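Local structure of maternal protein tudor (Drosophila melanogaster, 4Q5W) at residues L96-E99 against F100-I103; K122-T125 against L126-D130; L132-S135 against C136-V139. The protein probably acts in the piRNA pathway with the Piwi proteins Aubergine and AGO3, its Tudor domains binding methylated protein partners, and is required to form primordial germ cells. One frame throughout, in Å; residues are numbered along the deposited sequence.

Interaction 1 (L96-E99 against F100-I103); sequences LPQE and FTLI
Gln98 O accepts two hydrogen bonds from one residue, Thr101. The amide gives one, Thr101 N to Gln98 O at 3.2 Å. The hydroxyl adds the other, Thr101 OG1 to Gln98 O at 2.9 Å, but in one of two modelled conformers, so this bond is less certain. In that conformer OG1 sits beside its own backbone N (chi1 -51°), next to the amide. Both donors then come from the same face of the Gln98 carbonyl plane, the amide standing well above it. One residue earlier, Phe100 N bonds to Pro97 O at 3.1 Å. These bonds wind Pro97 to Thr101 into a tight turn. A type I beta turn from Phe100 to Ile103 follows. The whole stretch is a surface loop of the extended Tudor domain, between strands 87-90 and 108-112. A water bridges Glu99 O and Leu102 N across the bend. The Phe100 ring carries the apolar contact. Glu99 CG lies over one face of the Phe100 ring, 4.0 Å from its centroid, as a CH-pi contact. The two side chains run side by side, with the carboxylate plane turned 59° from the ring. Pro97 CG meets the ring edge in its plane, and Pro97 CB is 3.7 Å from Phe100 CD2. Leu96 CD1 comes in obliquely, 3.8 Å from Phe100 CB. An alanine at Phe100 would leave Pro97 and Glu99 CG without the ring and is likely to open a gap against helix 25-37. Ile31, Lys34 and Leu35 of that helix and Arg65 of strand 63-71 also touch the ring.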
loop_
_atom_site.group_PDB
_atom_site.type_symbol
_atom_site.label_atom_id
_atom_site.label_comp_id
_atom_site.label_asym_id
_atom_site.label_seq_id
_atom_site.Cartn_x
_atom_site.Cartn_y
_atom_site.Cartn_z
ATOM N N LEU A 96 10.578 6.637 -16.734
ATOM C CA LEU A 96 10.884 5.322 -16.176
ATOM C C LEU A 96 11.992 4.665 -16.995
ATOM O O LEU A 96 11.831 4.453 -18.200
ATOM C CB LEU A 96 9.640 4.442 -16.198
ATOM C CG LEU A 96 9.841 3.027 -15.646
ATOM C CD1 LEU A 96 10.029 3.094 -14.139
ATOM C CD2 LEU A 96 8.665 2.151 -16.024
ATOM N N PRO A 97 13.123 4.346 -16.350
ATOM C CA PRO A 97 14.206 3.681 -17.079
ATOM C C PRO A 97 13.715 2.388 -17.726
ATOM O O PRO A 97 12.887 1.678 -17.137
ATOM C CB PRO A 97 15.232 3.383 -15.983
ATOM C CG PRO A 97 15.020 4.478 -14.978
ATOM C CD PRO A 97 13.513 4.689 -14.967
ATOM N N GLN A 98 14.212 2.108 -18.928
ATOM C CA GLN A 98 13.741 0.986 -19.741
ATOM C C GLN A 98 13.765 -0.372 -19.040
ATOM O O GLN A 98 12.913 -1.234 -19.305
ATOM C CB GLN A 98 14.560 0.909 -21.037
ATOM C CG GLN A 98 14.064 -0.126 -22.038
ATOM C CD GLN A 98 12.665 0.168 -22.553
ATOM O OE1 GLN A 98 12.157 1.284 -22.418
ATOM N NE2 GLN A 98 12.041 -0.834 -23.166
ATOM N N GLU A 99 14.742 -0.565 -18.161
ATOM C CA GLU A 99 14.929 -1.859 -17.491
ATOM C C GLU A 99 13.762 -2.260 -16.586
ATOM O O GLU A 99 13.652 -3.426 -16.190
ATOM C CB GLU A 99 16.245 -1.880 -16.704
ATOM C CG GLU A 99 16.341 -0.822 -15.608
ATOM C CD GLU A 99 17.640 -0.900 -14.829
ATOM O OE1 GLU A 99 18.340 -1.929 -14.930
ATOM O OE2 GLU A 99 17.969 0.071 -14.114
ATOM N N PHE A 100 12.889 -1.303 -16.272
ATOM C CA PHE A 100 11.762 -1.551 -15.376
ATOM C C PHE A 100 10.435 -1.762 -16.091
ATOM O O PHE A 100 9.457 -2.162 -15.460
ATOM C CB PHE A 100 11.567 -0.373 -14.415
ATOM C CG PHE A 100 12.746 -0.103 -13.532
ATOM C CD1 PHE A 100 13.030 -0.937 -12.459
ATOM C CD2 PHE A 100 13.552 0.999 -13.753
ATOM C CE1 PHE A 100 14.112 -0.687 -11.640
ATOM C CE2 PHE A 100 14.637 1.256 -12.936
ATOM C CZ PHE A 100 14.913 0.412 -11.875
ATOM N N THR A 101 10.398 -1.498 -17.398
ATOM C CA THR A 101 9.150 -1.488 -18.164
ATOM C C THR A 101 8.273 -2.732 -17.986
ATOM O O THR A 101 7.052 -2.635 -17.878
ATOM C CB THR A 101 9.435 -1.302 -19.664
ATOM O OG1 THR A 101 10.292 -0.168 -19.846
ATOM C CG2 THR A 101 8.137 -1.102 -20.435
ATOM N N LEU A 102 8.900 -3.904 -17.967
ATOM C CA LEU A 102 8.134 -5.154 -17.913
ATOM C C LEU A 102 8.017 -5.774 -16.520
ATOM O O LEU A 102 7.420 -6.833 -16.361
ATOM C CB LEU A 102 8.756 -6.179 -18.856
ATOM C CG LEU A 102 8.823 -5.716 -20.307
ATOM C CD1 LEU A 102 9.720 -6.635 -21.097
ATOM C CD2 LEU A 102 7.424 -5.705 -20.875
ATOM N N ILE A 103 8.593 -5.122 -15.522
ATOM C CA ILE A 103 8.538 -5.633 -14.156
ATOM C C ILE A 103 7.216 -5.232 -13.506
ATOM O O ILE A 103 6.938 -4.052 -13.334
ATOM C CB ILE A 103 9.696 -5.081 -13.300
ATOM C CG1 ILE A 103 11.036 -5.235 -14.040
ATOM C CG2 ILE A 103 9.715 -5.754 -11.924
ATOM C CD1 ILE A 103 11.430 -6.669 -14.328
HETATM O O HOH W 1 11.621 -4.687 -17.873
#

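Interaction 2 (K122-T125 against L126-D130); sequences KALT and LTTFD
Leu124 and Thr128 meet one turn apart on helix 122-134, an alpha-helix of the extended Tudor domain. Its regular i to i+4 backbone bonds join the two segments. Leu126 N bonds to Lys122 O at 2.9 Å, and Phe129 N to Thr125 O at 2.9 Å. Between them in the sequence, Thr127 N bonds to Ala123 O at 3.0 Å and Thr128 N to Leu124 O.

Side-chain hydrogen bonding adds a second donor at one of these carbonyls. Thr128 OG1 reaches back to Leu124 O at 2.7 Å, shorter than the 3.0 Å from Thr128 N to Leu124 O. The two donors approach from opposite faces of the carbonyl plane, so the oxygen is gripped from both. The hydroxyl stands beside its own backbone N (chi1 -54°), which turns it back along the helix. Thr125 OG1 has its partner one turn earlier, at Asn121 O, and Lys122 NZ turns back to Glu119 O.

The remaining contacts between the segments are van der Waals ones, of carbon against oxygen. Leu126 and Phe129 also touch Val11 of strand 5-11. Thr128 leans on Leu170 and Leu173 of helix 166-182, and Phe129 on Ile166. Within the helix, the Leu124 and Thr128 side chains run alongside each other and point the same way. Leu124 CD1 is 3.6 Å from Thr128 OG1. One residue beyond Thr125, Leu126 folds its branch point against the preceding turn, with Leu126 CG 3.3 Å from Lys122 O.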
loop_
_atom_site.group_PDB
_atom_site.type_symbol
_atom_site.label_atom_id
_atom_site.label_comp_id
_atom_site.label_asym_id
_atom_site.label_seq_id
_atom_site.Cartn_x
_atom_site.Cartn_y
_atom_site.Cartn_z
ATOM N N LYS A 122 -16.060 3.323 9.467
ATOM C CA LYS A 122 -14.894 3.287 8.587
ATOM C C LYS A 122 -13.651 3.985 9.152
ATOM O O LYS A 122 -12.547 3.410 9.165
ATOM C CB LYS A 122 -15.249 3.906 7.232
ATOM C CG LYS A 122 -16.261 3.111 6.421
ATOM C CD LYS A 122 -16.555 3.811 5.085
ATOM C CE LYS A 122 -17.459 2.973 4.202
ATOM N NZ LYS A 122 -18.806 2.804 4.809
ATOM N N ALA A 123 -13.825 5.233 9.582
ATOM C CA ALA A 123 -12.709 6.017 10.096
ATOM C C ALA A 123 -12.128 5.403 11.370
ATOM O O ALA A 123 -10.912 5.311 11.525
ATOM C CB ALA A 123 -13.128 7.466 10.337
ATOM N N LEU A 124 -12.992 4.966 12.276
ATOM C CA LEU A 124 -12.500 4.360 13.513
ATOM C C LEU A 124 -11.767 3.048 13.230
ATOM O O LEU A 124 -10.743 2.741 13.839
ATOM C CB LEU A 124 -13.657 4.133 14.491
ATOM C CG LEU A 124 -13.349 3.358 15.780
ATOM C CD1 LEU A 124 -12.249 4.021 16.582
ATOM C CD2 LEU A 124 -14.626 3.281 16.612
ATOM N N THR A 125 -12.302 2.271 12.306
ATOM C CA THR A 125 -11.686 1.013 11.941
ATOM C C THR A 125 -10.311 1.264 11.348
ATOM O O THR A 125 -9.352 0.583 11.692
ATOM C CB THR A 125 -12.547 0.222 10.941
ATOM O OG1 THR A 125 -13.765 -0.179 11.583
ATOM C CG2 THR A 125 -11.801 -1.029 10.431
ATOM N N LEU A 126 -10.207 2.247 10.463
ATOM C CA LEU A 126 -8.927 2.469 9.790
ATOM C C LEU A 126 -7.843 3.033 10.708
ATOM O O LEU A 126 -6.671 2.655 10.596
ATOM C CB LEU A 126 -9.106 3.308 8.528
ATOM C CG LEU A 126 -9.849 2.521 7.448
ATOM C CD1 LEU A 126 -9.726 3.216 6.094
ATOM C CD2 LEU A 126 -9.376 1.056 7.368
ATOM N N THR A 127 -8.213 3.915 11.627
ATOM C CA THR A 127 -7.238 4.453 12.573
ATOM C C THR A 127 -6.788 3.376 13.568
ATOM O O THR A 127 -5.606 3.315 13.943
ATOM C CB THR A 127 -7.751 5.731 13.299
ATOM O OG1 THR A 127 -6.705 6.285 14.106
ATOM C CG2 THR A 127 -8.962 5.434 14.175
ATOM N N THR A 128 -7.726 2.526 13.985
ATOM C CA THR A 128 -7.390 1.418 14.872
ATOM C C THR A 128 -6.482 0.427 14.148
ATOM O O THR A 128 -5.524 -0.072 14.726
ATOM C CB THR A 128 -8.654 0.726 15.406
ATOM O OG1 THR A 128 -9.497 1.718 16.005
ATOM C CG2 THR A 128 -8.302 -0.345 16.466
ATOM N N PHE A 129 -6.772 0.166 12.875
ATOM C CA PHE A 129 -5.985 -0.767 12.074
ATOM C C PHE A 129 -4.559 -0.213 11.918
ATOM O O PHE A 129 -3.578 -0.950 12.042
ATOM C CB PHE A 129 -6.665 -0.935 10.705
ATOM C CG PHE A 129 -6.126 -2.067 9.857
ATOM C CD1 PHE A 129 -5.314 -3.074 10.390
ATOM C CD2 PHE A 129 -6.460 -2.126 8.510
ATOM C CE1 PHE A 129 -4.841 -4.105 9.586
ATOM C CE2 PHE A 129 -5.989 -3.154 7.698
ATOM C CZ PHE A 129 -5.178 -4.140 8.233
ATOM N N ASP A 130 -4.449 1.091 11.666
ATOM C CA ASP A 130 -3.141 1.724 11.503
ATOM C C ASP A 130 -2.275 1.524 12.743
ATOM O O ASP A 130 -1.088 1.219 12.635
ATOM C CB ASP A 130 -3.277 3.222 11.199
ATOM C CG ASP A 130 -3.681 3.497 9.763
ATOM O OD1 ASP A 130 -3.298 2.712 8.869
ATOM O OD2 ASP A 130 -4.379 4.506 9.528
#

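Interaction 3 (L132-S135 against C136-V139); sequences LLDS and CKGV
Asp134 and Lys137 lie side by side and point the same way at the end of helix 122-134. The lysine chain is bent at chi2 (-53°) and chi3 (-71°), which folds it back over the last turn. Its ammonium group then faces the carboxylate, but the salt bridge is long, with Asp134 OD1 3.8 Å from Lys137 NZ. On the way Lys137 CD passes 3.3 Å from Asp134 O. That oxygen also takes the Lys137 amide, Lys137 N to Asp134 O at 3.1 Å.

The Cys136 sulfur turns toward the Leu133 carbonyl. It stands between its own backbone N and carbonyl carbon (chi1 60°), and Cys136 SG lies 3.5 Å from Leu133 O. Leu133 O also accepts two backbone bonds, from Gly138 N at 2.9 Å and Cys136 N at 3.0 Å. They arrive from opposite faces of its plane. Gly138 N to Leu133 O and Lys137 N to Asp134 O together form a Schellman motif. Lys137 is its C-prime residue, with the positive phi that reverses the chain. Gly138 also has positive phi, a value that favours glycine. Ser135 turns its hydroxyl back to the helix, with Ser135 OG bonded to Leu132 O at 2.6 Å. The same hydroxyl group is held by Arg162.

A type I' turn from Cys136 to Val139 then leads into strand 139-144. Gly138 pairs by backbone with Ile8 of strand 5-11. Leu133 packs on Ile8 and Val11 of that strand, while Leu132 faces Ile166 and His169 of helix 166-182.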
loop_
_atom_site.group_PDB
_atom_site.type_symbol
_atom_site.label_atom_id
_atom_site.label_comp_id
_atom_site.label_asym_id
_atom_site.label_seq_id
_atom_site.Cartn_x
_atom_site.Cartn_y
_atom_site.Cartn_z
ATOM N N LEU A 132 -2.628 -0.845 15.013
ATOM C CA LEU A 132 -2.352 -2.278 15.044
ATOM C C LEU A 132 -1.167 -2.648 14.143
ATOM O O LEU A 132 -0.265 -3.406 14.537
ATOM C CB LEU A 132 -3.607 -3.035 14.603
ATOM C CG LEU A 132 -3.805 -4.474 15.060
ATOM C CD1 LEU A 132 -3.503 -4.580 16.546
ATOM C CD2 LEU A 132 -5.235 -4.906 14.779
ATOM N N LEU A 133 -1.163 -2.107 12.930
ATOM C CA LEU A 133 -0.092 -2.396 11.985
ATOM C C LEU A 133 1.226 -1.778 12.445
ATOM O O LEU A 133 2.288 -2.380 12.302
ATOM C CB LEU A 133 -0.461 -1.909 10.576
ATOM C CG LEU A 133 -1.599 -2.666 9.888
ATOM C CD1 LEU A 133 -1.943 -2.058 8.535
ATOM C CD2 LEU A 133 -1.254 -4.137 9.746
ATOM N N ASP A 134 1.163 -0.574 13.004
ATOM C CA ASP A 134 2.370 0.058 13.512
ATOM C C ASP A 134 3.009 -0.824 14.586
ATOM O O ASP A 134 4.236 -0.900 14.697
ATOM C CB ASP A 134 2.071 1.456 14.058
ATOM C CG ASP A 134 3.326 2.288 14.244
ATOM O OD1 ASP A 134 3.909 2.722 13.225
ATOM O OD2 ASP A 134 3.730 2.508 15.406
ATOM N N SER A 135 2.170 -1.520 15.349
ATOM C CA SER A 135 2.664 -2.377 16.425
ATOM C C SER A 135 3.458 -3.597 15.939
ATOM O O SER A 135 4.158 -4.237 16.732
ATOM C CB SER A 135 1.529 -2.805 17.374
ATOM O OG SER A 135 0.800 -3.909 16.870
ATOM N N CYS A 136 3.355 -3.923 14.651
ATOM C CA CYS A 136 4.182 -4.988 14.078
ATOM C C CYS A 136 5.014 -4.491 12.897
ATOM O O CYS A 136 5.588 -5.289 12.148
ATOM C CB CYS A 136 3.328 -6.192 13.662
ATOM S SG CYS A 136 2.050 -5.874 12.430
ATOM N N LYS A 137 5.088 -3.169 12.758
ATOM C CA LYS A 137 5.704 -2.507 11.598
ATOM C C LYS A 137 5.218 -3.097 10.274
ATOM O O LYS A 137 5.993 -3.241 9.331
ATOM C CB LYS A 137 7.243 -2.546 11.651
ATOM C CG LYS A 137 7.864 -2.335 13.033
ATOM C CD LYS A 137 7.364 -1.072 13.719
ATOM C CE LYS A 137 7.902 0.195 13.073
ATOM N NZ LYS A 137 7.419 1.404 13.805
ATOM N N GLY A 138 3.935 -3.446 10.221
ATOM C CA GLY A 138 3.317 -3.941 9.007
ATOM C C GLY A 138 3.641 -5.372 8.613
ATOM O O GLY A 138 3.166 -5.834 7.574
ATOM N N VAL A 139 4.437 -6.078 9.414
ATOM C CA VAL A 139 4.832 -7.446 9.046
ATOM C C VAL A 139 3.785 -8.455 9.507
ATOM O O VAL A 139 3.476 -8.520 10.695
ATOM C CB VAL A 139 6.206 -7.834 9.619
ATOM C CG1 VAL A 139 6.748 -9.071 8.912
ATOM C CG2 VAL A 139 7.182 -6.681 9.470
#

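Interactions 2 and 3 share helix 122-134 and follow each other along it. Interaction 2 is its opening part, interaction 3 its end and the turn into strand 139-144. Their centres are 13 Å apart. Both pack on strand 5-11 and helix 166-182, so Val11 and Ile166 serve the two in common. Interaction 1 is remote, on the opposite side of the chain's centre, at helix 25-37 and the sheet holding strands 52-56 and 63-71. It lies in the Tudor part of the chain. Its centre is 36 Å from that of interaction 2 and 31 Å from that of interaction 3. The nearest atoms of interactions 1 and 3 are still about 21 Å apart.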